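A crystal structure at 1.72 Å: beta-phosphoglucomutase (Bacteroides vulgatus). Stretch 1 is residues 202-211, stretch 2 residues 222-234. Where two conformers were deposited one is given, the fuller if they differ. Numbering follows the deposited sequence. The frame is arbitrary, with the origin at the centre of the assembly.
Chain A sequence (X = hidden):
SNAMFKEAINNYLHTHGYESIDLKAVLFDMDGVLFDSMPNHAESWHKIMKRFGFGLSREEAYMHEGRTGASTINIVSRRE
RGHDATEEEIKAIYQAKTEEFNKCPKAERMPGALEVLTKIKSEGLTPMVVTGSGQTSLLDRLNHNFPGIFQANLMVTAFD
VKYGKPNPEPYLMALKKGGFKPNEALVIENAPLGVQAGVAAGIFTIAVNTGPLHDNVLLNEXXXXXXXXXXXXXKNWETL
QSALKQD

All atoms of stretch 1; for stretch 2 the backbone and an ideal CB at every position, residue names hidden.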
# COMPACT_ATOMS: atom_id res chain seq x y z
N GLY A 202 -9.72 -7.48 -6.96
CA GLY A 202 -9.73 -8.92 -7.20
C GLY A 202 -8.38 -9.58 -7.37
O GLY A 202 -8.29 -10.64 -8.01
N ILE A 203 -7.36 -9.01 -6.72
CA ILE A 203 -5.99 -9.54 -6.76
C ILE A 203 -5.70 -10.15 -5.40
O ILE A 203 -6.11 -9.60 -4.38
CB ILE A 203 -4.95 -8.42 -6.99
CG1 ILE A 203 -5.34 -7.55 -8.22
CG2 ILE A 203 -3.47 -8.98 -7.04
CD1 ILE A 203 -4.63 -6.17 -8.25
N PHE A 204 -5.00 -11.27 -5.41
CA PHE A 204 -4.59 -11.96 -4.20
C PHE A 204 -3.78 -10.94 -3.37
O PHE A 204 -2.82 -10.36 -3.85
CB PHE A 204 -3.78 -13.21 -4.56
CG PHE A 204 -3.40 -14.04 -3.37
CD1 PHE A 204 -4.16 -15.19 -3.04
CD2 PHE A 204 -2.26 -13.72 -2.59
CE1 PHE A 204 -3.84 -15.97 -1.94
CE2 PHE A 204 -1.93 -14.53 -1.49
CZ PHE A 204 -2.70 -15.66 -1.18
N THR A 205 -4.25 -10.71 -2.15
CA THR A 205 -3.78 -9.58 -1.36
C THR A 205 -3.10 -10.07 -0.09
O THR A 205 -3.71 -10.81 0.71
CB THR A 205 -4.91 -8.51 -1.09
OG1 THR A 205 -5.29 -7.91 -2.35
CG2 THR A 205 -4.43 -7.39 -0.12
N ILE A 206 -1.84 -9.65 0.10
CA ILE A 206 -1.06 -10.05 1.27
C ILE A 206 -0.89 -8.85 2.18
O ILE A 206 -0.36 -7.78 1.79
CB ILE A 206 0.33 -10.65 0.86
CG1 ILE A 206 0.16 -11.95 0.08
CG2 ILE A 206 1.27 -10.80 2.13
CD1 ILE A 206 1.45 -12.31 -0.66
N ALA A 207 -1.34 -9.00 3.44
CA ALA A 207 -1.10 -7.96 4.43
C ALA A 207 0.23 -8.22 5.15
O ALA A 207 0.57 -9.35 5.48
CB ALA A 207 -2.21 -7.89 5.49
N VAL A 208 0.96 -7.15 5.39
CA VAL A 208 2.18 -7.22 6.20
C VAL A 208 2.01 -6.13 7.24
O VAL A 208 1.96 -4.92 6.91
CB VAL A 208 3.46 -6.94 5.33
CG1 VAL A 208 4.74 -7.01 6.20
CG2 VAL A 208 3.57 -7.87 4.08
N ASN A 209 1.88 -6.55 8.49
CA ASN A 209 1.54 -5.60 9.56
C ASN A 209 2.81 -4.91 10.08
O ASN A 209 3.48 -5.45 10.95
CB ASN A 209 0.74 -6.25 10.70
CG ASN A 209 0.13 -5.21 11.61
OD1 ASN A 209 0.46 -4.03 11.48
ND2 ASN A 209 -0.76 -5.62 12.51
N THR A 210 3.09 -3.70 9.61
CA THR A 210 4.33 -3.06 9.99
C THR A 210 4.06 -1.90 10.91
O THR A 210 4.96 -1.11 11.22
CB THR A 210 5.06 -2.50 8.74
OG1 THR A 210 4.22 -1.51 8.13
CG2 THR A 210 5.37 -3.63 7.74
N GLY A 211 2.80 -1.75 11.34
CA GLY A 211 2.44 -0.57 12.15
C GLY A 211 1.87 -0.91 13.51
O GLY A 211 2.07 -2.02 14.01
N UNK A 222 -10.22 -8.59 4.34
CA UNK A 222 -10.20 -9.74 3.41
C UNK A 222 -8.80 -10.12 2.92
O UNK A 222 -8.66 -10.76 1.91
CB UNK A 222 -11.08 -9.43 2.20
N UNK A 223 -7.74 -9.77 3.67
CA UNK A 223 -6.37 -10.15 3.24
C UNK A 223 -6.33 -11.65 3.08
O UNK A 223 -6.85 -12.42 3.93
CB UNK A 223 -5.31 -9.69 4.24
N UNK A 224 -5.70 -12.09 2.00
CA UNK A 224 -5.63 -13.53 1.74
C UNK A 224 -4.59 -14.23 2.60
O UNK A 224 -4.73 -15.41 2.94
CB UNK A 224 -5.32 -13.78 0.26
N UNK A 225 -3.53 -13.50 2.93
CA UNK A 225 -2.51 -13.96 3.86
C UNK A 225 -2.02 -12.75 4.66
O UNK A 225 -2.14 -11.58 4.22
CB UNK A 225 -1.36 -14.65 3.13
N UNK A 226 -1.46 -13.02 5.84
CA UNK A 226 -0.90 -11.96 6.66
C UNK A 226 0.48 -12.38 7.14
O UNK A 226 0.65 -13.51 7.66
CB UNK A 226 -1.82 -11.64 7.84
N UNK A 227 1.44 -11.48 6.98
CA UNK A 227 2.78 -11.65 7.64
C UNK A 227 3.01 -10.59 8.68
O UNK A 227 2.46 -9.49 8.61
CB UNK A 227 3.91 -11.60 6.61
N UNK A 228 3.86 -10.90 9.65
CA UNK A 228 4.00 -10.03 10.82
C UNK A 228 5.00 -8.88 10.61
O UNK A 228 5.11 -8.00 11.46
CB UNK A 228 4.43 -10.87 12.03
N UNK A 229 5.78 -8.94 9.52
CA UNK A 229 6.83 -7.95 9.26
C UNK A 229 7.34 -8.15 7.83
O UNK A 229 7.16 -9.24 7.25
CB UNK A 229 7.97 -8.07 10.27
N UNK A 230 8.07 -7.17 7.33
CA UNK A 230 8.66 -7.35 5.99
C UNK A 230 9.77 -8.43 6.02
O UNK A 230 9.92 -9.19 5.07
CB UNK A 230 9.23 -6.02 5.48
N UNK A 231 10.59 -8.48 7.09
CA UNK A 231 11.48 -9.66 7.11
C UNK A 231 10.77 -11.03 7.06
O UNK A 231 11.26 -11.97 6.42
CB UNK A 231 12.34 -9.61 8.38
N UNK A 232 9.61 -11.14 7.71
CA UNK A 232 8.76 -12.35 7.71
C UNK A 232 8.34 -12.66 6.26
O UNK A 232 8.48 -13.79 5.76
CB UNK A 232 7.53 -12.16 8.60
N UNK A 233 7.85 -11.62 5.58
CA UNK A 233 7.43 -11.76 4.18
C UNK A 233 8.62 -12.23 3.30
O UNK A 233 8.52 -13.21 2.56
CB UNK A 233 6.87 -10.43 3.66
N UNK A 234 9.75 -11.56 3.46
CA UNK A 234 10.95 -11.88 2.70
C UNK A 234 11.32 -13.35 2.95
O UNK A 234 11.62 -14.10 2.00
CB UNK A 234 12.10 -10.95 3.08

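Position 222 has phi/psi of 92/24, a positive phi that by itself favours glycine, and its ideal CB meets nothing of stretch 1; it is Gly222. At 223 the ideal CB lies 3.8 Å from Ala207 CB, so a small apolar group suits. Ala223 fills the place.

Position 224 points toward stretch 1. Its ideal CB sits 3.4 Å from Phe204 CE1, a tight approach over the ring, and Thr205 N has no acceptor from the visible backbone of stretch 2. A short polar side chain carrying an acceptor, such as Asn or Asp, would fit. Asn224 is found: Thr205 N donates to Asn224 OD1 (2.8 Å, 168°) while Asn224 N donates to Thr205 O (2.7 Å), so one residue pairs with both backbone groups of Thr205. Its CB lies 3.6 Å from the Phe204 ring centroid, 18° off the normal, a CH-pi contact. A water donates to both Asn224 OD1 (2.8 Å) and Ile203 O (2.9 Å).

From 225 to 227 the backbone runs parallel to strand 204-208, fixed by Ala207 N to the O of 225 (2.8 Å), the N of 227 to Ala207 O (2.7 Å) and Asn209 N to the O of 227 (3.0 Å). Side chains therefore alternate. Position 225 shares the face of Ile206 and Val208, its ideal CB 4.3 Å from Ile206 CG1; several aliphatics would do. Leu225 places CG 3.9 Å from Phe204 CZ, at the ring edge. Position 226 joins Ala207 on the other face, where that small methyl leaves room for a longer apolar chain; Leu226 brings CD1 4.1 Å from Ala207 CB. Position 227 returns to the face of Ile206, within reach of Ile206 CG2 and Val208 CG2, and favours a large apolar group. Phe227 sets CD2 3.4 Å from Ile206 CG2, which lies at the ring edge.

Positions 228 and 229 point away, so stretch 1 scarcely restricts them. His228 is exposed; at 229, just before a helix, Ser, Thr, Asp or Asn could cap, and Ser229 OG accepts from the N of 232 (3.0 Å).

At 230 the ideal CB is 4.7 Å from Val208 CG1, inviting a flexible apolar chain; selenomethionine Met230 brings SE 3.8 Å from Val208 CG1. Position 231, in the first helical turn, tolerates proline: Pro231. At 232 stretch 1 is beyond 5.5 Å of the ideal CB, and an acceptor could serve the N of 228; Asp232 OD2 accepts from His228 N (3.0 Å). Position 233 points toward Val208 CG2 (4.2 Å from the ideal CB), suiting a large apolar group; Phe233 CE1 reaches Ile206 CD1 at 4.1 Å. Position 234 is out of reach: Asn234.

Stretch 2 222-234: GANLLFHSMPDFN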
# COMPACT_ATOMS: atom_id res chain seq x y z
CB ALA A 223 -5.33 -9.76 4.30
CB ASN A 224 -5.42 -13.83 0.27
CG ASN A 224 -6.54 -13.26 -0.58
OD1 ASN A 224 -6.45 -12.14 -1.06
ND2 ASN A 224 -7.64 -14.02 -0.71
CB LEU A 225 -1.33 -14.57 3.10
CG LEU A 225 -1.40 -15.95 2.45
CD1 LEU A 225 -0.08 -16.23 1.70
CD2 LEU A 225 -1.67 -17.03 3.51
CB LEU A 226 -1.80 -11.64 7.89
CG LEU A 226 -1.31 -10.42 8.70
CD1 LEU A 226 -2.51 -9.66 9.23
CD2 LEU A 226 -0.41 -10.92 9.81
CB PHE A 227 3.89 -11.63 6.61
CG PHE A 227 3.78 -12.75 5.60
CD1 PHE A 227 4.32 -14.01 5.89
CD2 PHE A 227 3.11 -12.56 4.40
CE1 PHE A 227 4.19 -15.07 5.01
CE2 PHE A 227 2.98 -13.60 3.50
CZ PHE A 227 3.51 -14.88 3.80
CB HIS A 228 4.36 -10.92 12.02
CG HIS A 228 3.25 -11.89 12.34
ND1 HIS A 228 2.00 -11.49 12.74
CD2 HIS A 228 3.19 -13.24 12.23
CE1 HIS A 228 1.23 -12.55 12.92
NE2 HIS A 228 1.93 -13.63 12.62
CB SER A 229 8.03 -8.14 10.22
OG SER A 229 8.72 -9.36 9.94
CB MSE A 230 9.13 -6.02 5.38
CG MSE A 230 8.02 -5.17 4.82
SE MSE A 230 7.04 -6.02 3.39
CE MSE A 230 8.23 -5.76 1.91
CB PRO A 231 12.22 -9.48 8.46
CG PRO A 231 12.30 -7.93 8.61
CD PRO A 231 10.90 -7.51 8.18
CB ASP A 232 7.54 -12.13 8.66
CG ASP A 232 6.75 -13.42 8.98
OD1 ASP A 232 7.35 -14.51 8.89
OD2 ASP A 232 5.52 -13.35 9.35
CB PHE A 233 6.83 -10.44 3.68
CG PHE A 233 6.49 -10.46 2.23
CD1 PHE A 233 5.61 -11.40 1.72
CD2 PHE A 233 7.15 -9.58 1.37
CE1 PHE A 233 5.30 -11.43 0.34
CE2 PHE A 233 6.85 -9.59 -0.02
CZ PHE A 233 5.95 -10.54 -0.54
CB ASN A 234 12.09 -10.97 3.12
CG ASN A 234 13.38 -11.34 2.43
OD1 ASN A 234 13.38 -11.65 1.23
ND2 ASN A 234 14.48 -11.39 3.19
O HOH W 1 -8.20 -10.83 -2.77
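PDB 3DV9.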